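Local coordinates for nitrogenase molybdenum-iron protein alpha chain (Clostridium pasteurianum, PDB 4WES) that forms, with the beta chain, the molybdenum-iron component of nitrogenase, which reduces dinitrogen to ammonia at its iron-molybdenum cofactor, at the interface of chains A and B. Sequence-based numbering; all coordinates share one arbitrary frame. Chains: chain A, Nitrogenase molybdenum-iron protein alpha chain; chain B, Nitrogenase molybdenum-iron protein beta chain.

The interface of chains A and B. Residues chain A 43, 49, 51-52, 180-181; chain B 46, 70.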
ATOM      1  N   THR A  43      22.389  32.823  21.256  1.00 10.78           N
ATOM      2  CA  THR A  43      22.331  31.451  21.691  1.00 10.13           C
ATOM      3  C   THR A  43      23.696  31.037  22.209  1.00  9.86           C
ATOM      4  O   THR A  43      24.723  31.340  21.599  1.00 12.13           O
ATOM      5  CB  THR A  43      21.977  30.524  20.518  1.00 10.65           C
ATOM      6  OG1 THR A  43      20.866  31.093  19.796  1.00 11.33           O
ATOM      7  CG2 THR A  43      21.643  29.147  20.997  1.00 11.19           C
ATOM      8  N   THR A  49      19.818  24.143  21.064  1.00 11.55           N
ATOM      9  CA  THR A  49      18.737  25.103  20.968  1.00 10.79           C
ATOM     10  C   THR A  49      17.676  24.600  19.983  1.00 10.18           C
ATOM     11  O   THR A  49      17.958  23.779  19.109  1.00 11.32           O
ATOM     12  CB  THR A  49      19.293  26.467  20.459  1.00 10.34           C
ATOM     13  OG1 THR A  49      18.243  27.445  20.470  1.00 10.24           O
ATOM     14  CG2 THR A  49      19.914  26.392  19.072  1.00 10.75           C
ATOM     15  N   ARG A  51      16.189  27.127  18.241  1.00  8.83           N
ATOM     16  CA  ARG A  51      16.154  28.326  17.372  1.00  8.37           C
ATOM     17  C   ARG A  51      16.565  28.096  15.952  1.00  8.44           C
ATOM     18  O   ARG A  51      17.404  27.243  15.636  1.00  9.42           O
ATOM     19  CB  ARG A  51      17.088  29.396  17.938  1.00  9.32           C
ATOM     20  CG  ARG A  51      16.559  30.082  19.180  1.00  9.24           C
ATOM     21  CD  ARG A  51      17.609  30.990  19.755  1.00  9.89           C
ATOM     22  NE  ARG A  51      17.060  31.952  20.675  1.00 10.47           N
ATOM     23  CZ  ARG A  51      17.722  32.966  21.182  1.00 10.29           C
ATOM     24  NH1 ARG A  51      19.018  33.097  20.972  1.00 10.72           N
ATOM     25  NH2 ARG A  51      17.090  33.863  21.921  1.00 11.34           N
ATOM     26  N   GLY A  52      15.983  28.940  15.079  1.00  8.75           N
ATOM     27  CA  GLY A  52      16.419  29.065  13.696  1.00  8.67           C
ATOM     28  C   GLY A  52      17.080  30.392  13.432  1.00  8.50           C
ATOM     29  O   GLY A  52      17.615  31.023  14.334  1.00  9.41           O
ATOM     30  N   VAL A 180      19.973  36.921  16.289  1.00 10.37           N
ATOM     31  CA  VAL A 180      20.223  35.775  17.163  1.00 10.93           C
ATOM     32  C   VAL A 180      19.229  34.631  16.974  1.00 10.10           C
ATOM     33  O   VAL A 180      19.317  33.647  17.695  1.00 10.74           O
ATOM     34  CB  VAL A 180      20.249  36.189  18.652  1.00 11.01           C
ATOM     35  CG1 VAL A 180      21.374  37.180  18.895  1.00 12.06           C
ATOM     36  CG2 VAL A 180      18.950  36.793  19.112  1.00 11.00           C
ATOM     37  N   SER A 181      18.279  34.794  16.057  1.00  9.66           N
ATOM     38  CA  SER A 181      17.129  33.939  15.952  1.00  9.25           C
ATOM     39  C   SER A 181      16.287  34.353  14.744  1.00  9.03           C
ATOM     40  O   SER A 181      16.629  35.285  14.005  1.00  9.88           O
ATOM     41  CB  SER A 181      16.283  34.075  17.201  1.00  9.62           C
ATOM     42  OG  SER A 181      15.749  35.406  17.249  1.00  9.78           O
TER
ATOM     43  N   GLN B  46      22.769  28.711  13.257  1.00  9.86           N
ATOM     44  CA  GLN B  46      21.906  27.660  13.798  1.00  9.37           C
ATOM     45  C   GLN B  46      20.709  27.324  12.956  1.00  9.04           C
ATOM     46  O   GLN B  46      20.109  26.263  13.151  1.00  9.42           O
ATOM     47  CB  GLN B  46      21.449  28.022  15.222  1.00  9.50           C
ATOM     48  CG  GLN B  46      20.463  29.197  15.242  1.00  9.51           C
ATOM     49  CD  GLN B  46      20.536  30.057  16.457  1.00 10.04           C
ATOM     50  OE1 GLN B  46      21.165  29.705  17.478  1.00 11.06           O
ATOM     51  NE2 GLN B  46      19.836  31.182  16.401  1.00 11.75           N
ATOM     52  N   SER B  70      26.130  28.174  16.380  1.00  9.22           N
ATOM     53  CA  SER B  70      25.307  29.371  16.509  1.00  9.37           C
ATOM     54  C   SER B  70      26.055  30.667  16.136  1.00 10.76           C
ATOM     55  O   SER B  70      26.179  31.606  16.924  1.00 10.70           O
ATOM     56  CB  SER B  70      24.660  29.501  17.887  1.00 10.35           C
ATOM     57  OG  SER B  70      23.671  28.489  18.086  1.00 10.52           O
TER
HETATM   58  O   HOH W   1      19.444  25.336  15.710  1.00 18.19           O
HETATM   59  O   HOH W   2      25.959  32.521  19.527  1.00 18.57           O
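B:Gln46, the first residue of helix 46-60 of the beta chain, pushes its carboxamide into a polar pocket formed by alpha-chain loops, and both ends of the amide are bonded there. The oxygen B:Gln46 OE1 accepts a hydrogen bond from the A:Thr43 hydroxyl OG1 at 2.7 Å, the donor lying in the carbonyl plane on a lone pair. The nitrogen B:Gln46 NE2 serves two main-chain carbonyls: A:Val180 O, 2.8 Å away and nearly in the amide plane, and A:Gly52 O at 3.0 Å, tilted 22° out of it. Donors at one end and acceptors at the other fix which way round the amide sits. The side chain reaches the pocket with CG between its own backbone N and carbonyl carbon (chi1 70°), followed by a bend at chi2. CB of A:Arg51 packs against the amide carbon CD, while the A:Thr49 methyl CG2 comes near OE1.

A second donor to B:Gln46 OE1 comes from the beta chain itself, where the B:Ser70 hydroxyl OG binds it at 2.9 Å from a position tilted from the carbonyl plane. On the alpha side, the extended A:Arg51 chain carries NH1 to A:Thr43 OG1, which lies close to the guanidinium plane. Accepting this bond leaves the threonine hydroxyl hydrogen to point at B:Gln46, and the nearby positive charge may polarise the hydroxyl further. The A:Arg51 backbone is steadied in turn by a bond from its N to A:Thr49 OG1. Two waters add main-chain bridges between the subunits of this α2β2 tetramer: one joins A:Arg51 O to B:Gln46 O, and the other lies 2.7 Å from A:Thr43 O and 2.8 Å from B:Ser70 O.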